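PDB 3ISP: HTH-type transcriptional regulator LysG from Mycobacterium tuberculosis, which probably binds DNA as a homodimer to switch on expression of the exporter LysE and to repress its own gene. Local coordinates for residues A[75-80]-A[273-278]; A[166-171]-A[254-259]. One frame throughout, in Å; residues are numbered along the deposited sequence.

Contact 1: residues A[75-80]-A[273-278]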
loop_
_atom_site.group_PDB
_atom_site.type_symbol
_atom_site.label_atom_id
_atom_site.label_comp_id
_atom_site.label_asym_id
_atom_site.label_seq_id
_atom_site.Cartn_x
_atom_site.Cartn_y
_atom_site.Cartn_z
ATOM N N THR A 75 -12.453 -25.977 10.180
ATOM C CA THR A 75 -12.491 -26.994 11.218
ATOM C C THR A 75 -13.597 -26.717 12.227
ATOM O O THR A 75 -14.296 -27.631 12.668
ATOM C CB THR A 75 -11.137 -27.079 11.939
ATOM O OG1 THR A 75 -10.274 -27.965 11.215
ATOM C CG2 THR A 75 -11.309 -27.588 13.356
ATOM N N ALA A 76 -13.751 -25.449 12.586
ATOM C CA ALA A 76 -14.765 -25.034 13.546
ATOM C C ALA A 76 -16.181 -25.285 13.030
ATOM O O ALA A 76 -17.094 -25.562 13.814
ATOM C CB ALA A 76 -14.584 -23.563 13.897
ATOM N N LEU A 77 -16.364 -25.173 11.715
ATOM C CA LEU A 77 -17.669 -25.414 11.110
ATOM C C LEU A 77 -17.893 -26.906 10.943
ATOM O O LEU A 77 -18.965 -27.422 11.257
ATOM C CB LEU A 77 -17.796 -24.714 9.758
ATOM C CG LEU A 77 -19.047 -25.093 8.968
ATOM C CD1 LEU A 77 -20.301 -24.510 9.599
ATOM C CD2 LEU A 77 -18.910 -24.620 7.554
ATOM N N LEU A 78 -16.867 -27.593 10.447
ATOM C CA LEU A 78 -16.897 -29.045 10.334
ATOM C C LEU A 78 -17.230 -29.661 11.676
ATOM O O LEU A 78 -18.058 -30.562 11.777
ATOM C CB LEU A 78 -15.551 -29.569 9.849
ATOM C CG LEU A 78 -15.333 -29.454 8.343
ATOM C CD1 LEU A 78 -14.043 -30.147 7.930
ATOM C CD2 LEU A 78 -16.524 -30.036 7.615
ATOM N N GLU A 79 -16.584 -29.154 12.714
ATOM C CA GLU A 79 -16.800 -29.671 14.054
ATOM C C GLU A 79 -18.236 -29.473 14.553
ATOM O O GLU A 79 -18.851 -30.412 15.043
ATOM C CB GLU A 79 -15.805 -29.046 15.021
ATOM C CG GLU A 79 -16.101 -29.323 16.476
ATOM C CD GLU A 79 -15.135 -28.602 17.383
ATOM O OE1 GLU A 79 -13.924 -28.921 17.337
ATOM O OE2 GLU A 79 -15.587 -27.702 18.123
ATOM N N SER A 80 -18.777 -28.265 14.417
ATOM C CA SER A 80 -20.100 -27.994 14.974
ATOM C C SER A 80 -21.218 -28.679 14.184
ATOM O O SER A 80 -22.319 -28.877 14.692
ATOM C CB SER A 80 -20.349 -26.483 15.189
ATOM O OG SER A 80 -20.657 -25.787 13.993
ATOM N N LEU A 273 -15.103 -28.474 0.876
ATOM C CA LEU A 273 -15.213 -29.442 1.944
ATOM C C LEU A 273 -16.635 -29.946 1.939
ATOM O O LEU A 273 -17.448 -29.467 1.164
ATOM C CB LEU A 273 -14.865 -28.821 3.294
ATOM C CG LEU A 273 -15.541 -27.509 3.695
ATOM C CD1 LEU A 273 -17.017 -27.711 3.985
ATOM C CD2 LEU A 273 -14.840 -26.911 4.908
ATOM N N ASP A 274 -16.935 -30.918 2.793
ATOM C CA ASP A 274 -18.308 -31.391 2.948
ATOM C C ASP A 274 -19.035 -30.628 4.050
ATOM O O ASP A 274 -18.515 -30.439 5.152
ATOM C CB ASP A 274 -18.330 -32.883 3.256
ATOM C CG ASP A 274 -18.005 -33.725 2.048
ATOM O OD1 ASP A 274 -18.103 -33.189 0.916
ATOM O OD2 ASP A 274 -17.652 -34.915 2.235
ATOM N N SER A 275 -20.246 -30.188 3.761
ATOM C CA SER A 275 -21.008 -29.473 4.764
ATOM C C SER A 275 -22.443 -29.327 4.313
ATOM O O SER A 275 -22.724 -28.705 3.298
ATOM C CB SER A 275 -20.398 -28.098 5.017
ATOM O OG SER A 275 -21.040 -27.456 6.099
ATOM N N PRO A 276 -23.360 -29.938 5.051
ATOM C CA PRO A 276 -24.766 -29.710 4.732
ATOM C C PRO A 276 -25.101 -28.214 4.710
ATOM O O PRO A 276 -25.880 -27.791 3.857
ATOM C CB PRO A 276 -25.493 -30.443 5.859
ATOM C CG PRO A 276 -24.557 -31.560 6.208
ATOM C CD PRO A 276 -23.174 -30.986 6.067
ATOM N N ILE A 277 -24.514 -27.414 5.596
ATOM C CA ILE A 277 -24.803 -25.979 5.571
ATOM C C ILE A 277 -24.250 -25.317 4.311
ATOM O O ILE A 277 -24.954 -24.555 3.659
ATOM C CB ILE A 277 -24.307 -25.221 6.820
ATOM C CG1 ILE A 277 -24.841 -25.863 8.094
ATOM C CG2 ILE A 277 -24.812 -23.800 6.800
ATOM C CD1 ILE A 277 -24.186 -25.328 9.358
ATOM N N ILE A 278 -23.004 -25.606 3.960
ATOM C CA ILE A 278 -22.437 -25.054 2.728
ATOM C C ILE A 278 -23.255 -25.410 1.473
ATOM O O ILE A 278 -23.755 -24.528 0.777
ATOM C CB ILE A 278 -20.978 -25.481 2.516
ATOM C CG1 ILE A 278 -20.122 -25.020 3.696
ATOM C CG2 ILE A 278 -20.446 -24.909 1.214
ATOM C CD1 ILE A 278 -20.421 -23.618 4.146
#
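Leu77 reaches from helix 66-82 over the first turn of helix 276-288 and divides its two methyls between two isoleucines. Its CG lies anti to the backbone N (chi1 171°), and from there CD1 meets Ile277 CD1 at 4.0 Å while CD2 meets Ile278 CD1 at 3.9 Å; both isoleucine side chains cross it obliquely. The same CD2 lies 3.8 Å from Ser275 OG, a purely van der Waals neighbour. Ser275 is the N-cap residue of helix 276-288, its OG accepting a weak but nearly straight bond from Ile278 N (3.4 Å); its stronger polar partner is Glu81 OE1, a hydrogen bond. Glu81 OE2 takes the N-H of Ile277, so one carboxylate of helix 66-82 bonds both the capping hydroxyl and a backbone N-H beside it. Leu78, next in sequence, sets CD2 against Asp274 O and CG against Leu273 CD2, the latter at 4.3 Å. Leu78 also packs on Leu78 of the second subunit, placing this seam beside the dimer interface. The arrangement is that of a LysR-type regulator, in which the long helix following the helix-turn-helix motif, the family's linker helix, pairs with its dimer mate and here also rests on the regulatory domain.

Contact 2: residues A[166-171]-A[254-259]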
loop_
_atom_site.group_PDB
_atom_site.type_symbol
_atom_site.label_atom_id
_atom_site.label_comp_id
_atom_site.label_asym_id
_atom_site.label_seq_id
_atom_site.Cartn_x
_atom_site.Cartn_y
_atom_site.Cartn_z
ATOM N N LEU A 166 -25.217 -2.011 -18.774
ATOM C CA LEU A 166 -25.596 -1.035 -19.808
ATOM C C LEU A 166 -24.995 0.317 -19.491
ATOM O O LEU A 166 -25.096 0.777 -18.362
ATOM C CB LEU A 166 -27.113 -0.895 -19.869
ATOM C CG LEU A 166 -27.803 -2.250 -19.990
ATOM C CD1 LEU A 166 -29.319 -2.147 -19.977
ATOM C CD2 LEU A 166 -27.316 -2.916 -21.258
ATOM N N PRO A 167 -24.376 0.968 -20.485
ATOM C CA PRO A 167 -23.837 2.322 -20.295
ATOM C C PRO A 167 -24.978 3.331 -20.334
ATOM O O PRO A 167 -25.579 3.497 -21.394
ATOM C CB PRO A 167 -22.948 2.534 -21.524
ATOM C CG PRO A 167 -23.071 1.267 -22.352
ATOM C CD PRO A 167 -24.287 0.535 -21.881
ATOM N N VAL A 168 -25.284 3.984 -19.216
ATOM C CA VAL A 168 -26.475 4.815 -19.175
ATOM C C VAL A 168 -26.269 6.221 -18.607
ATOM O O VAL A 168 -25.181 6.569 -18.137
ATOM C CB VAL A 168 -27.635 4.115 -18.435
ATOM C CG1 VAL A 168 -28.209 3.018 -19.279
ATOM C CG2 VAL A 168 -27.162 3.579 -17.107
ATOM N N ALA A 169 -27.335 7.019 -18.688
ATOM C CA ALA A 169 -27.362 8.397 -18.212
ATOM C C ALA A 169 -28.779 8.917 -18.353
ATOM O O ALA A 169 -29.617 8.286 -18.993
ATOM C CB ALA A 169 -26.407 9.270 -19.010
ATOM N N SER A 170 -29.044 10.071 -17.756
ATOM C CA SER A 170 -30.342 10.713 -17.873
ATOM C C SER A 170 -30.389 11.499 -19.172
ATOM O O SER A 170 -29.345 11.851 -19.724
ATOM C CB SER A 170 -30.559 11.656 -16.704
ATOM O OG SER A 170 -29.662 12.743 -16.805
ATOM N N ARG A 171 -31.595 11.776 -19.657
ATOM C CA ARG A 171 -31.763 12.455 -20.942
ATOM C C ARG A 171 -31.129 13.849 -20.963
ATOM O O ARG A 171 -30.474 14.221 -21.947
ATOM C CB ARG A 171 -33.243 12.522 -21.343
ATOM C CG ARG A 171 -34.022 11.270 -21.012
ATOM C CD ARG A 171 -35.194 11.062 -21.948
ATOM N NE ARG A 171 -35.848 9.779 -21.684
ATOM C CZ ARG A 171 -36.310 8.961 -22.628
ATOM N NH1 ARG A 171 -36.182 9.282 -23.911
ATOM N NH2 ARG A 171 -36.888 7.814 -22.289
ATOM N N PHE A 254 -33.678 7.168 -17.345
ATOM C CA PHE A 254 -32.386 6.859 -17.954
ATOM C C PHE A 254 -32.530 6.633 -19.447
ATOM O O PHE A 254 -33.574 6.190 -19.902
ATOM C CB PHE A 254 -31.795 5.574 -17.378
ATOM C CG PHE A 254 -31.091 5.745 -16.074
ATOM C CD1 PHE A 254 -30.633 6.981 -15.668
ATOM C CD2 PHE A 254 -30.854 4.650 -15.270
ATOM C CE1 PHE A 254 -29.983 7.125 -14.458
ATOM C CE2 PHE A 254 -30.205 4.781 -14.070
ATOM C CZ PHE A 254 -29.768 6.019 -13.661
ATOM N N VAL A 255 -31.465 6.895 -20.201
ATOM C CA VAL A 255 -31.367 6.410 -21.577
ATOM C C VAL A 255 -30.000 5.787 -21.890
ATOM O O VAL A 255 -28.957 6.297 -21.463
ATOM C CB VAL A 255 -31.627 7.524 -22.618
ATOM C CG1 VAL A 255 -33.058 8.012 -22.531
ATOM C CG2 VAL A 255 -30.629 8.660 -22.442
ATOM N N ARG A 256 -30.002 4.696 -22.657
ATOM C CA ARG A 256 -28.746 4.116 -23.111
ATOM C C ARG A 256 -27.933 5.111 -23.917
ATOM O O ARG A 256 -28.391 5.613 -24.927
ATOM C CB ARG A 256 -28.979 2.858 -23.942
ATOM C CG ARG A 256 -29.363 1.639 -23.132
ATOM C CD ARG A 256 -29.359 0.383 -23.993
ATOM N NE ARG A 256 -28.011 -0.030 -24.383
ATOM C CZ ARG A 256 -27.670 -1.288 -24.653
ATOM N NH1 ARG A 256 -28.577 -2.250 -24.568
ATOM N NH2 ARG A 256 -26.426 -1.590 -25.006
ATOM N N VAL A 257 -26.724 5.374 -23.445
ATOM C CA VAL A 257 -25.735 6.215 -24.103
ATOM C C VAL A 257 -25.260 5.639 -25.438
ATOM O O VAL A 257 -24.893 6.373 -26.355
ATOM C CB VAL A 257 -24.527 6.367 -23.165
ATOM C CG1 VAL A 257 -23.216 6.536 -23.940
ATOM C CG2 VAL A 257 -24.780 7.501 -22.175
ATOM N N CYS A 258 -25.241 4.317 -25.538
ATOM C CA CYS A 258 -24.884 3.660 -26.793
ATOM C C CYS A 258 -25.296 2.183 -26.811
ATOM O O CYS A 258 -25.786 1.643 -25.817
ATOM C CB CYS A 258 -23.393 3.840 -27.142
ATOM S SG CYS A 258 -22.200 2.858 -26.191
ATOM N N ASP A 259 -25.089 1.549 -27.958
ATOM C CA ASP A 259 -25.649 0.241 -28.244
ATOM C C ASP A 259 -24.839 -0.919 -27.649
ATOM O O ASP A 259 -25.302 -2.062 -27.620
ATOM C CB ASP A 259 -25.755 0.082 -29.756
ATOM C CG ASP A 259 -26.977 -0.694 -30.163
ATOM O OD1 ASP A 259 -27.887 -0.838 -29.309
ATOM O OD2 ASP A 259 -27.025 -1.155 -31.327
#
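Phe254, at the start of the second segment, meets Val168 and Ala169 where strands 155-169 and 255-271 run antiparallel in the mixed sheet of the LysR regulatory domain, a fold of the periplasmic-binding-protein type. Val168 CG2 packs against the ring, 4.3 Å from Phe254 CD2; Phe240 makes an edge-to-face pair with the same ring, which also packs on helix 242-251. Phe254 CA adds a C-H...O contact to Ala169 O. Ala169 O takes its main bond from Val255 N at 2.6 Å, with the donor nearly along the C=O axis; the return bond, from Ala169 N to Val255 O, is weak. Val255 CG1, anti to its own carbonyl carbon (chi1 -65°), lies over the centre of one face of the Arg171 guanidinium, the two side chains crossing at about a right angle. Arg171 NE is bonded to Gly252 O, which probably helps to fix the flat group over the valine. Arg256 turns CB away from the other strand, yet its guanidinium receives Leu166 CD2 over one face, offset toward the rim, with CD2 3.6 Å from Arg256 NH1. Val257 N then donates to Pro167 O at 3.0 Å, while Val257 CG2 touches Ala169 CB, and the Val257 side chain also packs on Phe182 and Trp237. Cys258 SG lies 4.2 Å from Pro167 CG. Arg256 NE bonds back to Cys258 O at 3.1 Å, the donor tilted from the carbonyl plane.

In the fold
The two contacts mark far-apart places in one chain, their centres 46 Å apart and their nearest atoms about 30 Å apart, on opposite sides of the chain's centre. Along the sequence contact 2 is nested inside the loop that contact 1 closes. Strand 255-271 connects them: it begins beside strand 155-169 at contact 2, runs through the mixed sheet, and leads at its far end into residues 273-278 and helix 276-288. Contact 2 therefore joins two strands within the regulatory domain, whereas contact 1 sets that domain against helix 66-82, next to the second subunit. This strand, interrupted by a bulge or short loop, and the residues after it thus lead from the end of the regulatory domain remote from contact 1 to its junction with helix 66-82.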